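Uncharacterized conserved protein YiiM (Geobacillus stearothermophilus, PDB 5YHH) probably acts as a molybdenum-cofactor-dependent oxidoreductase of the MOSC family that confers resistance to hydroxylaminopurine, a toxic N-hydroxylated base analogue. Local coordinates at residues E100-L105 against A174-I180; C104-V110 against L165-G171; I180-Y184 against W207-F211. One frame throughout, in Å; residues are numbered along the deposited sequence.

Interaction 1: residues E100-L105 against A174-I180; sequences EDDVCL and ALSIAYI
Glu100 starts the first segment in a helix-like turn (phi/psi -63/-23), and its carbonyl O reaches the first turn of the helix that begins at Ile177, accepting a hydrogen bond from Ala178 N at 2.9 Å. Its side chain lays CG 3.8 Å from Ile177 CG2, then leads away, the carboxylate being bound by His72 and the backbone of Gly148. Asp101, also helical in phi and psi, sets OD1 3.2 Å from Ala178 CB; a water joins Asp101 O (3.3 Å) to Ser176 OG (2.8 Å). From Val103 the chain is extended (-94/135) and runs beside residues 175-177. Val103 O accepts from Ile177 N at 2.9 Å and lies 3.2 Å from Ser176 CA, while Val103 CG1 packs 4.2 Å from Ile177 CG1. So two carbonyls of residues 100-105 take up backbone NH groups of a helix start, Ile177 N and Ala178 N, that have no intrahelical acceptor. Ser176 is the N-cap: with chi1 p, its OG accepts from Tyr179 N at 3.0 Å. This is where the MOSC domain meets the C-terminal three-helix region characteristic of YiiM-like proteins. Cys104 (-116/150) makes a single beta bridge with Ser176, CA to CA 4.0 Å; Cys104 CA is 3.2 Å from Leu175 O, and its SG, chi1 m, lies 3.5 Å from Ala174 C. Leu105 N donates to Leu175 O at 2.8 Å, and a second water spans Leu105 O (2.6 Å) and Leu175 N (2.8 Å). Leu105 CB touches Ile180 CD1 at 3.6 Å.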
loop_
_atom_site.group_PDB
_atom_site.type_symbol
_atom_site.label_atom_id
_atom_site.label_comp_id
_atom_site.label_asym_id
_atom_site.label_seq_id
_atom_site.Cartn_x
_atom_site.Cartn_y
_atom_site.Cartn_z
ATOM N N GLU A 100 -8.850 0.514 3.174
ATOM C CA GLU A 100 -8.377 1.905 3.265
ATOM C C GLU A 100 -9.192 2.749 4.264
ATOM O O GLU A 100 -8.707 3.751 4.771
ATOM C CB GLU A 100 -8.406 2.570 1.882
ATOM C CG GLU A 100 -7.467 1.927 0.846
ATOM C CD GLU A 100 -8.083 0.695 0.139
ATOM O OE1 GLU A 100 -9.198 0.245 0.545
ATOM O OE2 GLU A 100 -7.443 0.159 -0.801
ATOM N N ASP A 101 -10.429 2.339 4.553
ATOM C CA ASP A 101 -11.293 3.045 5.507
ATOM C C ASP A 101 -10.913 2.753 6.956
ATOM O O ASP A 101 -11.197 3.552 7.835
ATOM C CB ASP A 101 -12.776 2.645 5.342
ATOM C CG ASP A 101 -13.407 3.203 4.091
ATOM O OD1 ASP A 101 -13.218 4.396 3.752
ATOM O OD2 ASP A 101 -14.152 2.426 3.463
ATOM N N ASP A 102 -10.293 1.600 7.196
ATOM C CA ASP A 102 -9.989 1.125 8.547
ATOM C C ASP A 102 -8.514 1.314 8.913
ATOM O O ASP A 102 -8.188 1.287 10.089
ATOM C CB ASP A 102 -10.228 -0.369 8.657
ATOM C CG ASP A 102 -11.653 -0.772 8.316
ATOM O OD1 ASP A 102 -12.607 -0.015 8.673
ATOM O OD2 ASP A 102 -11.784 -1.853 7.667
ATOM N N VAL A 103 -7.635 1.430 7.926
ATOM C CA VAL A 103 -6.202 1.541 8.184
ATOM C C VAL A 103 -5.827 3.024 8.220
ATOM O O VAL A 103 -6.239 3.808 7.347
ATOM C CB VAL A 103 -5.413 0.816 7.092
ATOM C CG1 VAL A 103 -3.899 1.078 7.215
ATOM C CG2 VAL A 103 -5.730 -0.660 7.124
ATOM N N CYS A 104 -5.031 3.397 9.217
ATOM C CA CYS A 104 -4.641 4.787 9.419
ATOM C C CYS A 104 -3.153 5.009 9.249
ATOM O O CYS A 104 -2.339 4.132 9.529
ATOM C CB CYS A 104 -5.070 5.271 10.810
ATOM S SG CYS A 104 -6.863 5.391 10.967
ATOM N N LEU A 105 -2.810 6.205 8.817
ATOM C CA LEU A 105 -1.428 6.609 8.703
ATOM C C LEU A 105 -0.822 6.484 10.094
ATOM O O LEU A 105 -1.441 6.886 11.079
ATOM C CB LEU A 105 -1.364 8.044 8.212
ATOM C CG LEU A 105 0.024 8.687 8.122
ATOM C CD1 LEU A 105 0.925 7.921 7.127
ATOM C CD2 LEU A 105 -0.207 10.139 7.720
ATOM N N ALA A 174 -5.633 9.172 13.878
ATOM C CA ALA A 174 -6.518 8.219 13.234
ATOM C C ALA A 174 -6.935 8.770 11.875
ATOM O O ALA A 174 -8.109 8.977 11.637
ATOM C CB ALA A 174 -7.743 7.964 14.125
ATOM N N LEU A 175 -5.958 9.094 11.032
ATOM C CA LEU A 175 -6.210 9.570 9.668
ATOM C C LEU A 175 -6.184 8.388 8.690
ATOM O O LEU A 175 -5.139 7.780 8.475
ATOM C CB LEU A 175 -5.142 10.558 9.232
ATOM C CG LEU A 175 -4.832 11.717 10.187
ATOM C CD1 LEU A 175 -3.688 12.552 9.623
ATOM C CD2 LEU A 175 -6.033 12.583 10.472
ATOM N N SER A 176 -7.323 8.064 8.098
ATOM C CA SER A 176 -7.427 6.826 7.325
ATOM C C SER A 176 -6.738 6.998 5.994
ATOM O O SER A 176 -6.590 8.108 5.529
ATOM C CB SER A 176 -8.879 6.406 7.133
ATOM O OG SER A 176 -9.596 7.353 6.395
ATOM N N ILE A 177 -6.299 5.906 5.388
ATOM C CA ILE A 177 -5.783 5.989 4.015
ATOM C C ILE A 177 -6.889 6.523 3.077
ATOM O O ILE A 177 -6.602 7.278 2.155
ATOM C CB ILE A 177 -5.257 4.614 3.530
ATOM C CG1 ILE A 177 -4.032 4.196 4.361
ATOM C CG2 ILE A 177 -4.995 4.605 2.002
ATOM C CD1 ILE A 177 -2.819 5.080 4.172
ATOM N N ALA A 178 -8.157 6.158 3.315
ATOM C CA ALA A 178 -9.243 6.683 2.480
ATOM C C ALA A 178 -9.334 8.193 2.562
ATOM O O ALA A 178 -9.493 8.850 1.541
ATOM C CB ALA A 178 -10.623 6.050 2.828
ATOM N N TYR A 179 -9.257 8.721 3.788
ATOM C CA TYR A 179 -9.274 10.169 4.026
ATOM C C TYR A 179 -8.111 10.843 3.321
ATOM O O TYR A 179 -8.300 11.856 2.674
ATOM C CB TYR A 179 -9.228 10.479 5.536
ATOM C CG TYR A 179 -9.087 11.944 5.875
ATOM C CD1 TYR A 179 -10.175 12.810 5.793
ATOM C CD2 TYR A 179 -7.852 12.465 6.283
ATOM C CE1 TYR A 179 -10.039 14.156 6.103
ATOM C CE2 TYR A 179 -7.706 13.811 6.587
ATOM C CZ TYR A 179 -8.800 14.646 6.506
ATOM O OH TYR A 179 -8.636 15.967 6.809
ATOM N N ILE A 180 -6.905 10.282 3.462
ATOM C CA ILE A 180 -5.715 10.899 2.881
ATOM C C ILE A 180 -5.793 10.895 1.342
ATOM O O ILE A 180 -5.506 11.902 0.713
ATOM C CB ILE A 180 -4.413 10.266 3.393
ATOM C CG1 ILE A 180 -4.246 10.532 4.909
ATOM C CG2 ILE A 180 -3.258 10.860 2.648
ATOM C CD1 ILE A 180 -3.224 9.650 5.649
HETATM O O HOH W 1 -12.227 6.391 6.627
HETATM O O HOH W 2 -3.275 8.710 11.561
#

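Interaction 2: residues C104-V110 against L165-G171; sequences CLGDIYV and LVLVERG
Strands 108-110 and 165-169 run antiparallel but well away from straight opposition, their short axes 136° apart in direction and 4.4 Å apart at closest approach. Val110 and Val166 form a hydrogen-bonded pair (Val110 N to Val166 O 2.8 Å, Val166 N to Val110 O 3.0 Å); Tyr109 and Leu167 are a non-hydrogen-bonded pair with CA atoms 4.4 Å apart. A classic beta bulge then shifts the register by one: Val168 (-111/-21) and Glu169 both face Ile108, whose O accepts from Val168 N at 2.8 Å and Glu169 N at 3.3 Å, while Ile108 N donates to Glu169 O at 2.9 Å. These bonds place strand 165-169 next to strand 108-111, as the last strand of the large mixed sheet, and Leu165 also bonds the backbone of Met7. Ahead of Ile108, a type II turn spans Cys104 to Asp107, with Gly106 at 90/-10, a conformation that calls for glycine. Gly171 CA sits 3.2 Å from Leu105 O and 3.4 Å from Gly106 C, leaving no room for a CB. Among the side chains, Leu167 CD1 makes a CH-pi contact over the Tyr109 ring, 3.8 Å from its centroid, and Leu165 CD2 touches Tyr109 CB at 3.4 Å. Val110 CG2 lies 3.7 Å from Val168 CG1. Asp107, chi1 m, accepts from Gly171 N through OD1 (2.8 Å) and from Cys104 N through OD2 (2.8 Å), and its OD2 forms a salt bridge with Arg170 NH1 at 3.0 Å. One carboxylate thus ties the turn to the residues that follow the neighbouring strand, its charge answered by arginine and backbone NH groups.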
loop_
_atom_site.group_PDB
_atom_site.type_symbol
_atom_site.label_atom_id
_atom_site.label_comp_id
_atom_site.label_asym_id
_atom_site.label_seq_id
_atom_site.Cartn_x
_atom_site.Cartn_y
_atom_site.Cartn_z
ATOM N N CYS A 104 -5.031 3.397 9.217
ATOM C CA CYS A 104 -4.641 4.787 9.419
ATOM C C CYS A 104 -3.153 5.009 9.249
ATOM O O CYS A 104 -2.339 4.132 9.529
ATOM C CB CYS A 104 -5.070 5.271 10.810
ATOM S SG CYS A 104 -6.863 5.391 10.967
ATOM N N LEU A 105 -2.810 6.205 8.817
ATOM C CA LEU A 105 -1.428 6.609 8.703
ATOM C C LEU A 105 -0.822 6.484 10.094
ATOM O O LEU A 105 -1.441 6.886 11.079
ATOM C CB LEU A 105 -1.364 8.044 8.212
ATOM C CG LEU A 105 0.024 8.687 8.122
ATOM C CD1 LEU A 105 0.925 7.921 7.127
ATOM C CD2 LEU A 105 -0.207 10.139 7.720
ATOM N N GLY A 106 0.333 5.843 10.183
ATOM C CA GLY A 106 1.006 5.677 11.457
ATOM C C GLY A 106 0.651 4.431 12.231
ATOM O O GLY A 106 1.322 4.139 13.216
ATOM N N ASP A 107 -0.377 3.688 11.804
ATOM C CA ASP A 107 -0.729 2.428 12.463
ATOM C C ASP A 107 0.504 1.545 12.462
ATOM O O ASP A 107 1.191 1.420 11.443
ATOM C CB ASP A 107 -1.803 1.633 11.707
ATOM C CG ASP A 107 -3.232 2.167 11.867
ATOM O OD1 ASP A 107 -3.507 3.106 12.632
ATOM O OD2 ASP A 107 -4.119 1.607 11.166
ATOM N N ILE A 108 0.761 0.910 13.601
ATOM C CA ILE A 108 1.811 -0.084 13.724
ATOM C C ILE A 108 1.198 -1.463 13.909
ATOM O O ILE A 108 0.317 -1.663 14.784
ATOM C CB ILE A 108 2.754 0.267 14.902
ATOM C CG1 ILE A 108 3.359 1.648 14.657
ATOM C CG2 ILE A 108 3.837 -0.803 15.052
ATOM C CD1 ILE A 108 4.294 2.189 15.777
ATOM N N TYR A 109 1.664 -2.421 13.110
ATOM C CA TYR A 109 1.150 -3.804 13.167
ATOM C C TYR A 109 2.308 -4.766 13.434
ATOM O O TYR A 109 3.433 -4.548 12.960
ATOM C CB TYR A 109 0.493 -4.229 11.855
ATOM C CG TYR A 109 -0.748 -3.429 11.521
ATOM C CD1 TYR A 109 -0.649 -2.214 10.890
ATOM C CD2 TYR A 109 -2.026 -3.905 11.854
ATOM C CE1 TYR A 109 -1.796 -1.470 10.564
ATOM C CE2 TYR A 109 -3.178 -3.159 11.565
ATOM C CZ TYR A 109 -3.048 -1.932 10.922
ATOM O OH TYR A 109 -4.156 -1.158 10.622
ATOM N N VAL A 110 2.030 -5.817 14.201
ATOM C CA VAL A 110 2.946 -6.948 14.290
ATOM C C VAL A 110 2.538 -7.906 13.174
ATOM O O VAL A 110 1.352 -8.188 12.978
ATOM C CB VAL A 110 2.896 -7.675 15.648
ATOM C CG1 VAL A 110 3.776 -8.919 15.613
ATOM C CG2 VAL A 110 3.411 -6.793 16.766
ATOM N N LEU A 165 -2.137 -10.042 11.161
ATOM C CA LEU A 165 -1.569 -8.687 11.253
ATOM C C LEU A 165 -2.269 -8.044 12.416
ATOM O O LEU A 165 -3.475 -7.803 12.331
ATOM C CB LEU A 165 -1.895 -7.861 10.019
ATOM C CG LEU A 165 -0.845 -7.521 8.990
ATOM C CD1 LEU A 165 -1.570 -6.753 7.828
ATOM C CD2 LEU A 165 0.259 -6.725 9.549
ATOM N N VAL A 166 -1.539 -7.790 13.498
ATOM C CA VAL A 166 -2.125 -7.378 14.755
ATOM C C VAL A 166 -1.796 -5.914 15.001
ATOM O O VAL A 166 -0.628 -5.528 15.094
ATOM C CB VAL A 166 -1.556 -8.220 15.955
ATOM C CG1 VAL A 166 -2.209 -7.809 17.285
ATOM C CG2 VAL A 166 -1.731 -9.729 15.706
ATOM N N LEU A 167 -2.832 -5.099 15.122
ATOM C CA LEU A 167 -2.649 -3.694 15.392
ATOM C C LEU A 167 -2.112 -3.546 16.784
ATOM O O LEU A 167 -2.725 -4.015 17.719
ATOM C CB LEU A 167 -3.972 -2.940 15.258
ATOM C CG LEU A 167 -3.875 -1.427 15.440
ATOM C CD1 LEU A 167 -3.090 -0.767 14.258
ATOM C CD2 LEU A 167 -5.277 -0.832 15.582
ATOM N N VAL A 168 -0.958 -2.914 16.930
ATOM C CA VAL A 168 -0.427 -2.658 18.256
ATOM C C VAL A 168 -0.452 -1.185 18.625
ATOM O O VAL A 168 -0.414 -0.860 19.803
ATOM C CB VAL A 168 1.003 -3.270 18.459
ATOM C CG1 VAL A 168 0.887 -4.813 18.577
ATOM C CG2 VAL A 168 1.944 -2.878 17.345
ATOM N N GLU A 169 -0.516 -0.290 17.653
ATOM C CA GLU A 169 -0.738 1.129 17.940
ATOM C C GLU A 169 -1.487 1.844 16.809
ATOM O O GLU A 169 -1.070 1.781 15.662
ATOM C CB GLU A 169 0.592 1.827 18.224
ATOM C CG GLU A 169 0.436 3.305 18.568
ATOM C CD GLU A 169 1.736 3.961 19.009
ATOM O OE1 GLU A 169 2.639 4.146 18.165
ATOM O OE2 GLU A 169 1.829 4.302 20.200
ATOM N N ARG A 170 -2.603 2.491 17.143
ATOM C CA ARG A 170 -3.356 3.290 16.187
ATOM C C ARG A 170 -2.587 4.560 15.847
ATOM O O ARG A 170 -2.166 5.287 16.737
ATOM C CB ARG A 170 -4.745 3.650 16.743
ATOM C CG ARG A 170 -5.613 4.558 15.831
ATOM C CD ARG A 170 -5.984 3.897 14.522
ATOM N NE ARG A 170 -7.022 2.900 14.694
ATOM C CZ ARG A 170 -7.314 1.926 13.828
ATOM N NH1 ARG A 170 -6.661 1.761 12.668
ATOM N NH2 ARG A 170 -8.289 1.093 14.143
ATOM N N GLY A 171 -2.390 4.815 14.558
ATOM C CA GLY A 171 -1.706 6.030 14.111
ATOM C C GLY A 171 -2.342 7.237 14.759
ATOM O O GLY A 171 -3.555 7.313 14.878
#

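Interaction 3: residues I180-Y184 against W207-F211; sequences INHIY and WRETF
One tyrosine meets two aromatic rings of another helix in two different ways: Tyr184 stacks its face on Trp207 and turns its edge to Phe211, although the short helix axes stay 12.6 Å apart, too far for direct backbone packing. Segments 180-184 and 207-211 are both regular helix, with N-to-C directions 37° apart; the nearest CA atoms, of Tyr184 and Phe211, are 8.1 Å apart, and no hydrogen bond crosses. Tyr184, with chi1 t, extends toward the other helix. Trp207 (chi1 m, chi2 60°) sends its indole back to meet it in an offset stack, the Tyr184 ring centroid 4.2 Å from that of the Trp207 six-membered ring, planes at 29°, with Tyr184 CD1 3.3 Å from Trp207 CZ3. Phe211, one turn on from Trp207 and also chi1 m, presents its face to the edge of Tyr184 in an offset edge-to-face pair, centroids 5.9 Å apart and planes at 82°; Tyr184 CD1 is 4.0 Å from Phe211 CZ. This aromatic cluster bridges the first and last helices of the YiiM-like three-helix domain, while helix 191-199 adds Met194 and Ile197 against Phe211. Ile180, one turn before Tyr184, places CG2 3.8 Å from Trp207 CZ3 and 4.4 Å from Phe211 CZ, and Ile183 CG2 lies 4.4 Å from Phe211 CE1. Thr210 CG2 approaches Tyr184 CE1 at 3.9 Å. Asn181 OD1 comes within 3.9 Å of Trp207 CH2, whereas its ND2 donates to Ser147 OG. Pro121 of strand 114-121 touches both Ile180 and Trp207, and Arg214 makes a cation-pi contact with Tyr184.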
loop_
_atom_site.group_PDB
_atom_site.type_symbol
_atom_site.label_atom_id
_atom_site.label_comp_id
_atom_site.label_asym_id
_atom_site.label_seq_id
_atom_site.Cartn_x
_atom_site.Cartn_y
_atom_site.Cartn_z
ATOM N N ILE A 180 -6.905 10.282 3.462
ATOM C CA ILE A 180 -5.715 10.899 2.881
ATOM C C ILE A 180 -5.793 10.895 1.342
ATOM O O ILE A 180 -5.506 11.902 0.713
ATOM C CB ILE A 180 -4.413 10.266 3.393
ATOM C CG1 ILE A 180 -4.246 10.532 4.909
ATOM C CG2 ILE A 180 -3.258 10.860 2.648
ATOM C CD1 ILE A 180 -3.224 9.650 5.649
ATOM N N ASN A 181 -6.245 9.804 0.733
ATOM C CA ASN A 181 -6.443 9.788 -0.715
ATOM C C ASN A 181 -7.467 10.845 -1.135
ATOM O O ASN A 181 -7.335 11.492 -2.174
ATOM C CB ASN A 181 -6.959 8.422 -1.190
ATOM C CG ASN A 181 -5.846 7.430 -1.489
ATOM O OD1 ASN A 181 -4.730 7.809 -1.817
ATOM N ND2 ASN A 181 -6.174 6.165 -1.434
ATOM N N HIS A 182 -8.523 10.978 -0.339
ATOM C CA HIS A 182 -9.579 11.896 -0.667
ATOM C C HIS A 182 -9.060 13.341 -0.711
ATOM O O HIS A 182 -9.377 14.061 -1.655
ATOM C CB HIS A 182 -10.770 11.741 0.276
ATOM C CG HIS A 182 -11.841 12.739 0.016
ATOM N ND1 HIS A 182 -12.752 12.587 -1.002
ATOM C CD2 HIS A 182 -12.100 13.938 0.588
ATOM C CE1 HIS A 182 -13.555 13.638 -1.024
ATOM N NE2 HIS A 182 -13.178 14.472 -0.068
ATOM N N ILE A 183 -8.270 13.744 0.290
ATOM C CA ILE A 183 -7.652 15.082 0.334
ATOM C C ILE A 183 -6.719 15.294 -0.852
ATOM O O ILE A 183 -6.773 16.304 -1.520
ATOM C CB ILE A 183 -6.827 15.319 1.641
ATOM C CG1 ILE A 183 -7.700 15.160 2.895
ATOM C CG2 ILE A 183 -6.189 16.726 1.650
ATOM C CD1 ILE A 183 -8.897 16.072 2.929
ATOM N N TYR A 184 -5.881 14.302 -1.102
ATOM C CA TYR A 184 -4.858 14.339 -2.146
ATOM C C TYR A 184 -5.455 14.428 -3.565
ATOM O O TYR A 184 -4.970 15.185 -4.400
ATOM C CB TYR A 184 -3.980 13.078 -2.000
ATOM C CG TYR A 184 -2.784 12.990 -2.923
ATOM C CD1 TYR A 184 -1.526 13.378 -2.483
ATOM C CD2 TYR A 184 -2.906 12.508 -4.230
ATOM C CE1 TYR A 184 -0.411 13.294 -3.311
ATOM C CE2 TYR A 184 -1.796 12.442 -5.082
ATOM C CZ TYR A 184 -0.554 12.827 -4.600
ATOM O OH TYR A 184 0.554 12.759 -5.400
ATOM N N TRP A 207 5.198 12.284 0.093
ATOM C CA TRP A 207 3.836 12.813 0.287
ATOM C C TRP A 207 3.854 14.117 1.076
ATOM O O TRP A 207 3.086 15.040 0.756
ATOM C CB TRP A 207 2.902 11.787 0.963
ATOM C CG TRP A 207 2.407 10.822 -0.027
ATOM C CD1 TRP A 207 3.169 9.988 -0.780
ATOM C CD2 TRP A 207 1.051 10.612 -0.437
ATOM N NE1 TRP A 207 2.386 9.258 -1.625
ATOM C CE2 TRP A 207 1.074 9.621 -1.444
ATOM C CE3 TRP A 207 -0.175 11.139 -0.042
ATOM C CZ2 TRP A 207 -0.088 9.152 -2.065
ATOM C CZ3 TRP A 207 -1.340 10.674 -0.667
ATOM C CH2 TRP A 207 -1.284 9.704 -1.678
ATOM N N ARG A 208 4.716 14.185 2.096
ATOM C CA ARG A 208 4.913 15.423 2.875
ATOM C C ARG A 208 5.313 16.561 1.936
ATOM O O ARG A 208 4.717 17.637 1.963
ATOM C CB ARG A 208 5.959 15.220 3.991
ATOM C CG ARG A 208 6.866 16.432 4.341
ATOM C CD ARG A 208 7.670 16.177 5.640
ATOM N NE ARG A 208 6.705 15.830 6.683
ATOM C CZ ARG A 208 6.469 14.608 7.173
ATOM N NH1 ARG A 208 7.172 13.543 6.784
ATOM N NH2 ARG A 208 5.515 14.455 8.084
ATOM N N GLU A 209 6.306 16.296 1.095
ATOM C CA GLU A 209 6.827 17.307 0.168
ATOM C C GLU A 209 5.718 17.821 -0.749
ATOM O O GLU A 209 5.520 19.027 -0.881
ATOM C CB GLU A 209 8.000 16.745 -0.652
ATOM C CG GLU A 209 9.254 16.515 0.193
ATOM C CD GLU A 209 10.424 15.938 -0.592
ATOM O OE1 GLU A 209 10.462 16.095 -1.846
ATOM O OE2 GLU A 209 11.321 15.352 0.065
ATOM N N THR A 210 4.969 16.894 -1.341
ATOM C CA THR A 210 3.866 17.240 -2.227
ATOM C C THR A 210 2.822 18.137 -1.551
ATOM O O THR A 210 2.338 19.094 -2.163
ATOM C CB THR A 210 3.214 15.969 -2.794
ATOM O OG1 THR A 210 4.196 15.261 -3.557
ATOM C CG2 THR A 210 2.018 16.304 -3.683
ATOM N N PHE A 211 2.486 17.835 -0.297
ATOM C CA PHE A 211 1.533 18.648 0.463
ATOM C C PHE A 211 2.146 20.011 0.841
ATOM O O PHE A 211 1.417 20.988 1.056
ATOM C CB PHE A 211 1.073 17.928 1.739
ATOM C CG PHE A 211 0.059 16.815 1.514
ATOM C CD1 PHE A 211 -1.070 17.011 0.749
ATOM C CD2 PHE A 211 0.224 15.581 2.131
ATOM C CE1 PHE A 211 -1.986 15.992 0.586
ATOM C CE2 PHE A 211 -0.702 14.567 1.970
ATOM C CZ PHE A 211 -1.794 14.773 1.205
#

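In the fold
Interactions 1 and 2 share Cys104 and Leu105: one short piece of chain pairs with Leu175 and Ser176, just ahead of helix 177-185, in interaction 1 and turns into strand 108-111 in interaction 2. Arg170, between strand 165-169 and that helix, also reaches back weakly to Asp102 O. Interaction 3 uses the same helix as interaction 1, with Ile180 common to both, but lies about 20 Å from interaction 2, centre to centre. Interactions 1 and 3 are largely buried, whereas interaction 2, on the last strand of the sheet, is partly exposed. Backbone hydrogen bonds dominate the first two, joined in interaction 2 by a salt bridge; interaction 3 relies on aromatic and aliphatic side chains.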